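Local structure of concanavalin A-like lectin protein kinase family protein (Theobroma cacao, 6CTH) at residues R3-S6 against L7-A11; Y59-E62 against V63-S67; G158-G161 against L162-L165; W232-E235 against S236-N239; Q258-C261 against L262-G266. The protein probably phosphorylates protein substrates, as the kinase domain of a plant concanavalin A-like lectin protein kinase. All coordinates share one frame; numbering follows the deposited sequence. Where two conformers were deposited one is given.

In the fold
The five contacts run along the chain from the N-terminal lobe of a protein kinase to the far end of its C-terminal lobe. Contacts 2 and 3 are the functional pair, with centres about 7 Å apart. Glu62 OE1 lies 2.7 Å from Phe160 N, which ties helix 54-66 to the loop that carries the metal ligand Asp159, and Gly158 and Asp159 also touch the inhibitor. Contact 1, about 18 Å from contact 2 between centres, edges the N-lobe sheet. Contacts 4 and 5 lie beyond the chain's centre, about 12 Å apart between centres, and meet where Val233 CG1 comes within 3.7 Å of Val263 CG1; contact 5 is still about 27 Å from contact 3, centre to centre.

Contact 1. Residues R3-S6 against L7-A11; sequences RKFS and LNELA
Phe5 and Leu10 form the tight side of this contact, where a short strand turns into helix 7-14. Leu10 CD2 approaches the Phe5 ring obliquely, 3.5 Å from CD2, while Leu10 CD1 and CG rest against Phe5 CB, the two side chains crossing at about a right angle. Both are buried: Leu10 reaches Met88 and Val90 of strand 86-92, and Phe5 also lies on Val90. The other side of the phenyl group is polar. Arg3 lays its guanidinium across the ring, with Phe5 CZ 3.6 Å above the guanidinium plane and over its centre. From there Arg3 NH2 meets Glu9 OE1 at 2.7 Å in a salt bridge whose hydrogen bond is weak, bent to 118°. The carboxylate comes in at the guanidinium edge, but the two planes are turned 64° apart. The solvent side is looser: Arg3 is exposed, and beyond Ser6 so is Asn8, whose CB only skirts Ser6 OG. Ser6 joins the two sides. With chi1 at 76°, its OG stands between the backbone N and the carbonyl carbon and faces the first turn, accepting from Glu9 N at 3.2 Å. The same hydroxyl donates to Glu9 OE2 at 3.3 Å, on the anti lone pair, so Glu9 is held at both its amide and its carboxylate. Ser6 O takes the amide of Leu10 at 3.3 Å, the first full helical turn. Glu83 OE1 accepts from Leu7 N. Serine at the N-cap, with glutamate three residues on, is a classic helix N-terminus, here at the edge strand of the kinase N-lobe sheet.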
loop_
_atom_site.group_PDB
_atom_site.type_symbol
_atom_site.label_atom_id
_atom_site.label_comp_id
_atom_site.label_asym_id
_atom_site.label_seq_id
_atom_site.Cartn_x
_atom_site.Cartn_y
_atom_site.Cartn_z
ATOM N N ARG A 3 -6.407 15.636 -17.496
ATOM C CA ARG A 3 -6.796 17.004 -17.835
ATOM C C ARG A 3 -7.052 17.952 -16.630
ATOM O O ARG A 3 -7.231 17.517 -15.475
ATOM C CB ARG A 3 -8.098 16.938 -18.616
ATOM C CG ARG A 3 -9.303 16.796 -17.706
ATOM C CD ARG A 3 -10.544 16.351 -18.425
ATOM N NE ARG A 3 -11.702 17.143 -18.010
ATOM C CZ ARG A 3 -12.953 16.684 -17.910
ATOM N NH1 ARG A 3 -13.257 15.403 -18.187
ATOM N NH2 ARG A 3 -13.911 17.504 -17.563
ATOM N N LYS A 4 -7.163 19.241 -16.944
ATOM C CA LYS A 4 -7.385 20.278 -15.956
ATOM C C LYS A 4 -8.878 20.393 -15.697
ATOM O O LYS A 4 -9.665 20.616 -16.603
ATOM C CB LYS A 4 -6.819 21.599 -16.447
ATOM C CG LYS A 4 -6.782 22.735 -15.437
ATOM C CD LYS A 4 -6.591 24.080 -16.138
ATOM C CE LYS A 4 -5.635 25.010 -15.400
ATOM N NZ LYS A 4 -6.179 25.428 -14.073
ATOM N N PHE A 5 -9.264 20.238 -14.435
ATOM C CA PHE A 5 -10.651 20.469 -14.018
ATOM C C PHE A 5 -10.771 21.853 -13.368
ATOM O O PHE A 5 -9.851 22.326 -12.672
ATOM C CB PHE A 5 -11.119 19.414 -13.016
ATOM C CG PHE A 5 -11.363 18.032 -13.599
ATOM C CD1 PHE A 5 -10.322 17.246 -14.059
ATOM C CD2 PHE A 5 -12.654 17.520 -13.678
ATOM C CE1 PHE A 5 -10.572 15.978 -14.574
ATOM C CE2 PHE A 5 -12.893 16.242 -14.166
ATOM C CZ PHE A 5 -11.863 15.478 -14.602
ATOM N N SER A 6 -11.907 22.501 -13.615
ATOM C CA SER A 6 -12.261 23.704 -12.888
ATOM C C SER A 6 -12.901 23.320 -11.546
ATOM O O SER A 6 -13.503 22.268 -11.401
ATOM C CB SER A 6 -13.203 24.609 -13.696
ATOM O OG SER A 6 -14.535 24.112 -13.723
ATOM N N LEU A 7 -12.738 24.200 -10.578
ATOM C CA LEU A 7 -13.445 24.112 -9.298
ATOM C C LEU A 7 -14.946 23.935 -9.481
ATOM O O LEU A 7 -15.542 23.089 -8.855
ATOM C CB LEU A 7 -13.155 25.367 -8.499
ATOM C CG LEU A 7 -13.318 25.343 -6.992
ATOM C CD1 LEU A 7 -12.136 26.097 -6.385
ATOM C CD2 LEU A 7 -14.652 25.941 -6.559
ATOM N N ASN A 8 -15.560 24.738 -10.347
ATOM C CA ASN A 8 -17.013 24.644 -10.568
ATOM C C ASN A 8 -17.487 23.275 -11.023
ATOM O O ASN A 8 -18.519 22.809 -10.565
ATOM C CB ASN A 8 -17.484 25.647 -11.628
ATOM C CG ASN A 8 -17.424 27.070 -11.146
ATOM O OD1 ASN A 8 -16.788 27.374 -10.134
ATOM N ND2 ASN A 8 -18.082 27.953 -11.871
ATOM N N GLU A 9 -16.760 22.625 -11.941
ATOM C CA GLU A 9 -17.266 21.334 -12.416
ATOM C C GLU A 9 -17.107 20.244 -11.364
ATOM O O GLU A 9 -17.942 19.326 -11.323
ATOM C CB GLU A 9 -16.662 20.903 -13.731
ATOM C CG GLU A 9 -15.218 20.473 -13.711
ATOM C CD GLU A 9 -14.677 20.428 -15.130
ATOM O OE1 GLU A 9 -14.501 19.335 -15.667
ATOM O OE2 GLU A 9 -14.587 21.526 -15.738
ATOM N N LEU A 10 -16.035 20.340 -10.569
ATOM C CA LEU A 10 -15.792 19.405 -9.458
ATOM C C LEU A 10 -16.814 19.581 -8.348
ATOM O O LEU A 10 -17.341 18.587 -7.837
ATOM C CB LEU A 10 -14.354 19.520 -8.892
ATOM C CG LEU A 10 -13.278 19.019 -9.879
ATOM C CD1 LEU A 10 -11.849 19.027 -9.292
ATOM C CD2 LEU A 10 -13.642 17.604 -10.328
ATOM N N ALA A 11 -17.094 20.836 -8.003
ATOM C CA ALA A 11 -18.273 21.181 -7.130
ATOM C C ALA A 11 -19.564 20.565 -7.661
ATOM O O ALA A 11 -20.300 19.914 -6.934
ATOM C CB ALA A 11 -18.429 22.683 -7.014
#

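Contact 2. Residues Y59-E62 against V63-S67; sequences YASE and VKIIS
Four consecutive i to i+4 hydrogen bonds, Val63 N to Tyr59 O through Ile66 N to Glu62 O, hold residues 59-66 as regular helix, the last of them 2.8 Å long. Along one flank Tyr59 and Val63 lie side by side and point the same way. Val63 CG2 stands over a face of the phenol ring, 4.1 Å from its centroid and offset toward the rim, a CH-pi contact in which CZ is the nearest ring atom at 3.8 Å. The methyl gets there because CG2 is the branch set beside the backbone N, while CG1 takes the anti position (chi1 173°). On the next flank Glu62 turns at chi2 (102°), and its OE2 ends 3.5 Å from Ile66 CD1, an apolar neighbour. The polar partners of the carboxylate lie elsewhere: OE2 is bonded to Tyr91 OH and OE1 to Phe160 N, so both oxygens of this buried group are satisfied and its rotation is fixed. Ser61 OG passes 4.0 Å from Ile65 CG1 and is bonded to Phe160 O. Ile65 and Ile66 also press on the Phe160 side chain, whereas Tyr59 and Val63 face Leu89 of strand 86-92. A glutamate on a helix wedged between the N-lobe sheet and the DFG segment, with the Glu62 side chain about 6 Å from the bound inhibitor, is characteristic of helix C of the protein kinase fold.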
loop_
_atom_site.group_PDB
_atom_site.type_symbol
_atom_site.label_atom_id
_atom_site.label_comp_id
_atom_site.label_asym_id
_atom_site.label_seq_id
_atom_site.Cartn_x
_atom_site.Cartn_y
_atom_site.Cartn_z
ATOM N N TYR A 59 0.183 17.341 -2.300
ATOM C CA TYR A 59 -0.406 17.551 -3.615
ATOM C C TYR A 59 0.680 17.710 -4.681
ATOM O O TYR A 59 0.637 17.058 -5.738
ATOM C CB TYR A 59 -1.316 18.812 -3.604
ATOM C CG TYR A 59 -1.783 19.240 -4.951
ATOM C CD1 TYR A 59 -2.954 18.718 -5.509
ATOM C CD2 TYR A 59 -1.025 20.108 -5.721
ATOM C CE1 TYR A 59 -3.363 19.088 -6.795
ATOM C CE2 TYR A 59 -1.433 20.501 -6.986
ATOM C CZ TYR A 59 -2.596 19.987 -7.515
ATOM O OH TYR A 59 -2.961 20.365 -8.767
ATOM N N ALA A 60 1.680 18.543 -4.403
ATOM C CA ALA A 60 2.715 18.854 -5.413
ATOM C C ALA A 60 3.565 17.627 -5.772
ATOM O O ALA A 60 3.833 17.347 -6.974
ATOM C CB ALA A 60 3.603 19.977 -4.918
ATOM N N SER A 61 3.955 16.895 -4.728
ATOM C CA SER A 61 4.604 15.614 -4.865
ATOM C C SER A 61 3.730 14.633 -5.661
ATOM O O SER A 61 4.242 13.951 -6.556
ATOM C CB SER A 61 4.972 15.022 -3.486
ATOM O OG SER A 61 5.444 13.688 -3.662
ATOM N N GLU A 62 2.448 14.521 -5.342
ATOM C CA GLU A 62 1.606 13.579 -6.051
ATOM C C GLU A 62 1.579 13.909 -7.538
ATOM O O GLU A 62 1.818 13.010 -8.363
ATOM C CB GLU A 62 0.205 13.493 -5.473
ATOM C CG GLU A 62 -0.834 12.685 -6.283
ATOM C CD GLU A 62 -1.133 11.285 -5.764
ATOM O OE1 GLU A 62 -0.575 10.858 -4.754
ATOM O OE2 GLU A 62 -1.994 10.603 -6.358
ATOM N N VAL A 63 1.303 15.168 -7.901
ATOM C CA VAL A 63 1.216 15.515 -9.342
ATOM C C VAL A 63 2.511 15.239 -10.087
ATOM O O VAL A 63 2.493 14.696 -11.225
ATOM C CB VAL A 63 0.791 16.970 -9.562
ATOM C CG1 VAL A 63 0.873 17.348 -11.042
ATOM C CG2 VAL A 63 -0.612 17.125 -9.070
ATOM N N LYS A 64 3.622 15.624 -9.461
ATOM C CA LYS A 64 4.955 15.489 -10.054
ATOM C C LYS A 64 5.271 14.038 -10.347
ATOM O O LYS A 64 5.707 13.698 -11.450
ATOM C CB LYS A 64 6.018 16.036 -9.099
ATOM C CG LYS A 64 7.425 16.049 -9.704
ATOM C CD LYS A 64 8.478 16.157 -8.615
ATOM C CE LYS A 64 9.855 16.217 -9.244
ATOM N NZ LYS A 64 10.896 16.448 -8.215
ATOM N N ILE A 65 5.069 13.194 -9.332
ATOM C CA ILE A 65 5.478 11.809 -9.398
ATOM C C ILE A 65 4.489 11.004 -10.264
ATOM O O ILE A 65 4.886 10.223 -11.123
ATOM C CB ILE A 65 5.564 11.201 -7.984
ATOM C CG1 ILE A 65 6.573 11.934 -7.075
ATOM C CG2 ILE A 65 5.893 9.713 -8.049
ATOM C CD1 ILE A 65 7.965 11.928 -7.620
ATOM N N ILE A 66 3.202 11.116 -9.962
ATOM C CA ILE A 66 2.214 10.234 -10.612
ATOM C C ILE A 66 2.132 10.451 -12.130
ATOM O O ILE A 66 1.837 9.493 -12.882
ATOM C CB ILE A 66 0.844 10.292 -9.896
ATOM C CG1 ILE A 66 0.051 9.022 -10.152
ATOM C CG2 ILE A 66 0.059 11.529 -10.339
ATOM C CD1 ILE A 66 -1.263 8.955 -9.387
ATOM N N SER A 67 2.470 11.677 -12.564
ATOM C CA SER A 67 2.574 12.059 -13.981
ATOM C C SER A 67 3.631 11.245 -14.732
ATOM O O SER A 67 3.509 11.029 -15.942
ATOM C CB SER A 67 2.858 13.578 -14.148
ATOM O OG SER A 67 4.250 13.910 -13.978
#

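Contact 3. Residues G158-G161 against L162-L165; sequences GDFG and LARL. With MG (magnesium ion), chain C.
In Phe160 a chi1 of -58° sets CG beside the backbone N, so that CB and the near edge of the ring, at CD1, lie against the Ala163 methyl while the rest of the ring runs on away from it; Phe160 CB and Ala163 CB are 3.9 Å apart. Asp159 is turned differently, with CG anti to the backbone N (chi1 -177°), and this sends its carboxylate to the magnesium ion. Asp159 OD2 binds the metal at 2.1 Å, next to four waters, and Asp141 completes the site. The other oxygen, OD1, lies 2.8 Å from metal-bound water 2, within hydrogen-bonding distance, and takes a weak bond from Gly161 N at 3.4 Å. Residues 159-161 are the DFG motif of protein kinases, and an aspartate on the metal with its phenylalanine packed on Ile66 of helix 54-66 is consistent with the DFG-in state. From Phe160 to Ala163 the chain makes a type I beta turn, closed by Ala163 N to Phe160 O at 3.1 Å. Water 1 reinforces the bend, donating to Asp159 O and accepting from Leu162 N at 3.0 Å. Beyond the turn Arg164 folds back at chi2: its NH1 meets the carbonyl of Ala163, Ala163 O lying 2.7 Å away and in the guanidinium plane. Its NH2 reaches Gly161 O indirectly, through water 3, which donates to that carbonyl. Leu162 O meanwhile accepts from Arg140 NH1.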
loop_
_atom_site.group_PDB
_atom_site.type_symbol
_atom_site.label_atom_id
_atom_site.label_comp_id
_atom_site.label_asym_id
_atom_site.label_seq_id
_atom_site.Cartn_x
_atom_site.Cartn_y
_atom_site.Cartn_z
ATOM N N GLY A 158 -1.337 3.282 -4.861
ATOM C CA GLY A 158 -1.411 4.712 -5.004
ATOM C C GLY A 158 -0.832 5.446 -3.824
ATOM O O GLY A 158 -0.135 4.858 -2.999
ATOM N N ASP A 159 -1.242 6.711 -3.723
ATOM C CA ASP A 159 -0.743 7.699 -2.753
ATOM C C ASP A 159 0.737 7.980 -2.866
ATOM O O ASP A 159 1.559 7.385 -2.136
ATOM C CB ASP A 159 -1.018 7.237 -1.280
ATOM C CG ASP A 159 -0.588 8.275 -0.235
ATOM O OD1 ASP A 159 -0.472 9.468 -0.560
ATOM O OD2 ASP A 159 -0.330 7.818 0.908
ATOM N N PHE A 160 1.065 8.955 -3.692
ATOM C CA PHE A 160 2.434 9.411 -3.914
ATOM C C PHE A 160 2.765 10.719 -3.198
ATOM O O PHE A 160 3.725 11.395 -3.543
ATOM C CB PHE A 160 2.699 9.482 -5.423
ATOM C CG PHE A 160 2.466 8.149 -6.060
ATOM C CD1 PHE A 160 3.423 7.206 -6.050
ATOM C CD2 PHE A 160 1.223 7.880 -6.656
ATOM C CE1 PHE A 160 3.208 5.932 -6.582
ATOM C CE2 PHE A 160 1.006 6.621 -7.229
ATOM C CZ PHE A 160 1.962 5.650 -7.120
ATOM N N GLY A 161 2.046 11.033 -2.130
ATOM C CA GLY A 161 2.271 12.315 -1.459
ATOM C C GLY A 161 3.589 12.448 -0.728
ATOM O O GLY A 161 4.087 13.560 -0.601
ATOM N N LEU A 162 4.158 11.321 -0.300
ATOM C CA LEU A 162 5.490 11.239 0.301
ATOM C C LEU A 162 6.560 10.694 -0.663
ATOM O O LEU A 162 7.736 10.561 -0.284
ATOM C CB LEU A 162 5.449 10.374 1.566
ATOM C CG LEU A 162 4.721 10.957 2.761
ATOM C CD1 LEU A 162 4.765 9.974 3.902
ATOM C CD2 LEU A 162 5.379 12.277 3.126
ATOM N N ALA A 163 6.169 10.355 -1.898
ATOM C CA ALA A 163 7.083 9.700 -2.821
ATOM C C ALA A 163 8.156 10.659 -3.313
ATOM O O ALA A 163 7.907 11.867 -3.436
ATOM C CB ALA A 163 6.302 9.131 -4.007
ATOM N N ARG A 164 9.337 10.129 -3.588
ATOM C CA ARG A 164 10.422 10.959 -4.059
ATOM C C ARG A 164 11.221 10.340 -5.190
ATOM O O ARG A 164 11.410 9.134 -5.238
ATOM C CB ARG A 164 11.382 11.258 -2.905
ATOM C CG ARG A 164 10.751 11.974 -1.728
ATOM C CD ARG A 164 10.448 13.420 -2.069
ATOM N NE ARG A 164 9.909 14.142 -0.925
ATOM C CZ ARG A 164 8.618 14.229 -0.639
ATOM N NH1 ARG A 164 7.722 13.643 -1.412
ATOM N NH2 ARG A 164 8.222 14.907 0.424
ATOM N N LEU A 165 11.669 11.184 -6.111
ATOM C CA LEU A 165 12.568 10.744 -7.174
ATOM C C LEU A 165 13.999 10.712 -6.709
ATOM O O LEU A 165 14.423 11.606 -5.989
ATOM C CB LEU A 165 12.487 11.731 -8.349
ATOM C CG LEU A 165 11.212 11.665 -9.149
ATOM C CD1 LEU A 165 11.171 12.836 -10.121
ATOM C CD2 LEU A 165 11.103 10.372 -9.946
HETATM MG MG MG C . 0.411 8.732 2.690
HETATM O O HOH W 1 3.656 8.365 -0.632
HETATM O O HOH W 2 -0.274 10.690 1.941
HETATM O O HOH W 3 5.517 15.560 0.416
HETATM O O HOH W 4 -1.386 8.166 3.424
HETATM O O HOH W 5 0.961 9.748 4.424
HETATM O O HOH W 6 2.162 9.312 1.672
#

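Contact 4. Residues W232-E235 against S236-N239; sequences WVWE and SYGN
Ser236 OG sits over one face of the Trp232 indole, 3.9 Å from CE2 and close to the ring-system centre. It is aimed at the backbone rather than the ring, donating to Trp232 O at 3.0 Å. Its chi1 of -67° puts OG beside the backbone N, from where it can reach back one turn. The amide of Ser236 also donates to Trp232 O, at 2.9 Å, and the two donors arrive from opposite faces of the carbonyl plane. A doubly gripped carbonyl and a satisfied hydroxyl thus lie against a large aromatic surface. One turn on, Glu235 and Asn239 run side by side in the same direction, with Glu235 CG 3.9 Å from Asn239 ND2, on an exposed flank. There the last helical bond, Asn239 N to Glu235 O, bends to 137° as Asn239 leaves helical torsions. The third pairing is loose: Trp234 CD1 and Tyr237 CD2 are 4.3 Å apart and meet obliquely. Outside partners position these rings. Trp232 has Arg214 as a cation-pi partner and meets the ring of Phe221, while Ile245 touches both it and Ser236. Trp234 donates from NE1 to Pro297 O and packs edge-to-face with His271. Helix 229-238, probably helix G of the kinase C-lobe from its place in the chain, lies against helix 256-269 through Val233, Trp234 and Tyr237, with Leu267 touching all three.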
loop_
_atom_site.group_PDB
_atom_site.type_symbol
_atom_site.label_atom_id
_atom_site.label_comp_id
_atom_site.label_asym_id
_atom_site.label_seq_id
_atom_site.Cartn_x
_atom_site.Cartn_y
_atom_site.Cartn_z
ATOM N N TRP A 232 5.364 -11.465 16.265
ATOM C CA TRP A 232 4.563 -12.676 16.423
ATOM C C TRP A 232 4.719 -13.611 15.248
ATOM O O TRP A 232 4.830 -14.802 15.424
ATOM C CB TRP A 232 3.089 -12.313 16.625
ATOM C CG TRP A 232 2.161 -13.456 16.666
ATOM C CD1 TRP A 232 1.871 -14.245 17.755
ATOM C CD2 TRP A 232 1.340 -13.937 15.596
ATOM N NE1 TRP A 232 0.918 -15.191 17.415
ATOM C CE2 TRP A 232 0.575 -15.019 16.103
ATOM C CE3 TRP A 232 1.162 -13.557 14.270
ATOM C CZ2 TRP A 232 -0.348 -15.724 15.316
ATOM C CZ3 TRP A 232 0.243 -14.269 13.477
ATOM C CH2 TRP A 232 -0.496 -15.343 14.014
ATOM N N VAL A 233 4.762 -13.071 14.010
ATOM C CA VAL A 233 5.026 -13.925 12.848
ATOM C C VAL A 233 6.418 -14.543 12.940
ATOM O O VAL A 233 6.594 -15.759 12.692
ATOM C CB VAL A 233 4.797 -13.188 11.486
ATOM C CG1 VAL A 233 5.127 -14.106 10.320
ATOM C CG2 VAL A 233 3.352 -12.744 11.365
ATOM N N TRP A 234 7.414 -13.758 13.352
ATOM C CA TRP A 234 8.772 -14.279 13.411
ATOM C C TRP A 234 8.854 -15.405 14.488
ATOM O O TRP A 234 9.431 -16.469 14.232
ATOM C CB TRP A 234 9.802 -13.155 13.649
ATOM C CG TRP A 234 11.069 -13.445 12.987
ATOM C CD1 TRP A 234 11.822 -14.596 13.122
ATOM C CD2 TRP A 234 11.797 -12.606 12.087
ATOM N NE1 TRP A 234 12.931 -14.529 12.310
ATOM C CE2 TRP A 234 12.942 -13.328 11.666
ATOM C CE3 TRP A 234 11.595 -11.335 11.578
ATOM C CZ2 TRP A 234 13.901 -12.796 10.766
ATOM C CZ3 TRP A 234 12.543 -10.821 10.632
ATOM C CH2 TRP A 234 13.669 -11.550 10.260
ATOM N N GLU A 235 8.222 -15.182 15.631
ATOM C CA GLU A 235 8.208 -16.180 16.685
ATOM C C GLU A 235 7.492 -17.428 16.186
ATOM O O GLU A 235 7.937 -18.533 16.430
ATOM C CB GLU A 235 7.531 -15.629 17.940
ATOM C CG GLU A 235 7.687 -16.488 19.182
ATOM C CD GLU A 235 6.731 -16.080 20.289
ATOM O OE1 GLU A 235 5.536 -16.426 20.209
ATOM O OE2 GLU A 235 7.178 -15.414 21.237
ATOM N N SER A 236 6.394 -17.258 15.466
ATOM C CA SER A 236 5.665 -18.408 14.952
ATOM C C SER A 236 6.501 -19.214 13.969
ATOM O O SER A 236 6.468 -20.434 13.978
ATOM C CB SER A 236 4.359 -17.992 14.294
ATOM O OG SER A 236 3.454 -17.479 15.241
ATOM N N TYR A 237 7.237 -18.520 13.109
ATOM C CA TYR A 237 8.098 -19.180 12.135
ATOM C C TYR A 237 9.210 -19.979 12.808
ATOM O O TYR A 237 9.506 -21.088 12.407
ATOM C CB TYR A 237 8.688 -18.169 11.149
ATOM C CG TYR A 237 9.930 -18.646 10.442
ATOM C CD1 TYR A 237 9.857 -19.539 9.393
ATOM C CD2 TYR A 237 11.175 -18.194 10.825
ATOM C CE1 TYR A 237 10.996 -19.974 8.753
ATOM C CE2 TYR A 237 12.317 -18.618 10.188
ATOM C CZ TYR A 237 12.222 -19.509 9.154
ATOM O OH TYR A 237 13.370 -19.931 8.527
ATOM N N GLY A 238 9.811 -19.406 13.838
ATOM C CA GLY A 238 10.884 -20.074 14.559
ATOM C C GLY A 238 10.425 -21.282 15.371
ATOM O O GLY A 238 11.245 -22.120 15.684
ATOM N N ASN A 239 9.130 -21.347 15.705
ATOM C CA ASN A 239 8.520 -22.507 16.398
ATOM C C ASN A 239 7.832 -23.465 15.409
ATOM O O ASN A 239 6.934 -24.202 15.813
ATOM C CB ASN A 239 7.475 -22.022 17.411
ATOM C CG ASN A 239 8.091 -21.423 18.649
ATOM O OD1 ASN A 239 9.103 -21.908 19.145
ATOM N ND2 ASN A 239 7.475 -20.391 19.169
#

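Contact 5. Residues Q258-C261 against L262-G266; sequences QLEC and LVMVG
Gln258 opens the first segment with its carbonyl, which accepts from Leu262 N at 2.8 Å; its side chain leads off the helix, where OE1 takes a bond from Trp112 NE1 of helix 112-132. Leu259 follows with its carbonyl bonded to Val263 N and its side chain alongside that of Val263. Leu259 CD1 and Val263 CG2 meet at 3.9 Å, both chains pointing the same way. CG leaves Leu259 anti to its N (chi1 172°), and a chi2 of 61° then turns CD1 along the helix toward the valine methyl. Phe254 and Ala246 add to the apolar surface around Leu259. Glu260 runs beside Met264, but it is the methylene that does the touching: Glu260 CG lies 3.9 Å from Met264 SD, with the carboxylate reaching farther out. Its carbonyl accepts from Met264 N at 2.9 Å in a nearly straight bond (168°). Cys261 closes the segment. Its SG stays 4.2 Å from Val265 CG2, a light apolar touch, while the same valine methyl lies much closer, at 3.2 Å, to Cys261 O. Val286 of helix 280-287 touches both side chains. The stretch belongs to helix 256-269, probably helix H of the kinase C-lobe. Thioether, thiol and branched aliphatic groups make up most of the lateral contacts, so cohesion here rests on dispersion and burial, while regular amide-carbonyl bonds take up the polar backbone.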
loop_
_atom_site.group_PDB
_atom_site.type_symbol
_atom_site.label_atom_id
_atom_site.label_comp_id
_atom_site.label_asym_id
_atom_site.label_seq_id
_atom_site.Cartn_x
_atom_site.Cartn_y
_atom_site.Cartn_z
ATOM N N GLN A 258 2.443 -21.922 -0.762
ATOM C CA GLN A 258 2.371 -20.474 -1.047
ATOM C C GLN A 258 2.301 -19.698 0.244
ATOM O O GLN A 258 2.869 -18.623 0.351
ATOM C CB GLN A 258 1.178 -20.131 -1.954
ATOM C CG GLN A 258 1.339 -20.589 -3.400
ATOM C CD GLN A 258 0.145 -20.274 -4.284
ATOM O OE1 GLN A 258 -0.924 -19.887 -3.826
ATOM N NE2 GLN A 258 0.328 -20.449 -5.572
ATOM N N LEU A 259 1.649 -20.249 1.270
ATOM C CA LEU A 259 1.579 -19.552 2.546
ATOM C C LEU A 259 2.950 -19.466 3.166
ATOM O O LEU A 259 3.335 -18.420 3.663
ATOM C CB LEU A 259 0.623 -20.236 3.542
ATOM C CG LEU A 259 0.649 -19.678 4.963
ATOM C CD1 LEU A 259 0.244 -18.209 5.058
ATOM C CD2 LEU A 259 -0.268 -20.538 5.821
ATOM N N GLU A 260 3.681 -20.585 3.157
ATOM C CA GLU A 260 5.023 -20.600 3.665
ATOM C C GLU A 260 5.872 -19.578 2.948
ATOM O O GLU A 260 6.657 -18.854 3.560
ATOM C CB GLU A 260 5.659 -22.001 3.459
ATOM C CG GLU A 260 7.069 -22.125 3.989
ATOM C CD GLU A 260 7.598 -23.556 3.859
ATOM O OE1 GLU A 260 7.651 -24.057 2.725
ATOM O OE2 GLU A 260 7.876 -24.147 4.907
ATOM N N CYS A 261 5.727 -19.560 1.635
ATOM C CA CYS A 261 6.541 -18.693 0.812
ATOM C C CYS A 261 6.249 -17.241 1.133
ATOM O O CYS A 261 7.171 -16.453 1.294
ATOM C CB CYS A 261 6.271 -18.972 -0.641
ATOM S SG CYS A 261 7.415 -18.076 -1.702
ATOM N N LEU A 262 4.970 -16.919 1.233
ATOM C CA LEU A 262 4.531 -15.557 1.575
ATOM C C LEU A 262 5.050 -15.129 2.918
ATOM O O LEU A 262 5.557 -14.029 3.050
ATOM C CB LEU A 262 3.008 -15.415 1.496
ATOM C CG LEU A 262 2.444 -13.999 1.714
ATOM C CD1 LEU A 262 3.050 -12.992 0.757
ATOM C CD2 LEU A 262 0.934 -13.978 1.540
ATOM N N VAL A 263 4.946 -16.000 3.928
ATOM C CA VAL A 263 5.434 -15.652 5.254
ATOM C C VAL A 263 6.931 -15.455 5.272
ATOM O O VAL A 263 7.405 -14.501 5.850
ATOM C CB VAL A 263 5.005 -16.720 6.308
ATOM C CG1 VAL A 263 5.735 -16.533 7.621
ATOM C CG2 VAL A 263 3.508 -16.636 6.550
ATOM N N MET A 264 7.695 -16.368 4.669
ATOM C CA MET A 264 9.140 -16.223 4.702
ATOM C C MET A 264 9.626 -15.002 3.905
ATOM O O MET A 264 10.562 -14.317 4.319
ATOM C CB MET A 264 9.869 -17.541 4.304
ATOM C CG MET A 264 9.832 -18.625 5.419
ATOM S SD MET A 264 10.396 -20.127 4.606
ATOM C CE MET A 264 12.152 -19.915 4.880
ATOM N N VAL A 265 8.997 -14.724 2.768
ATOM C CA VAL A 265 9.270 -13.493 2.005
ATOM C C VAL A 265 8.938 -12.273 2.866
ATOM O O VAL A 265 9.720 -11.344 2.937
ATOM C CB VAL A 265 8.463 -13.491 0.687
ATOM C CG1 VAL A 265 8.321 -12.100 0.096
ATOM C CG2 VAL A 265 9.093 -14.484 -0.291
ATOM N N GLY A 266 7.798 -12.292 3.530
ATOM C CA GLY A 266 7.443 -11.172 4.397
ATOM C C GLY A 266 8.467 -10.867 5.479
ATOM O O GLY A 266 8.839 -9.719 5.710
#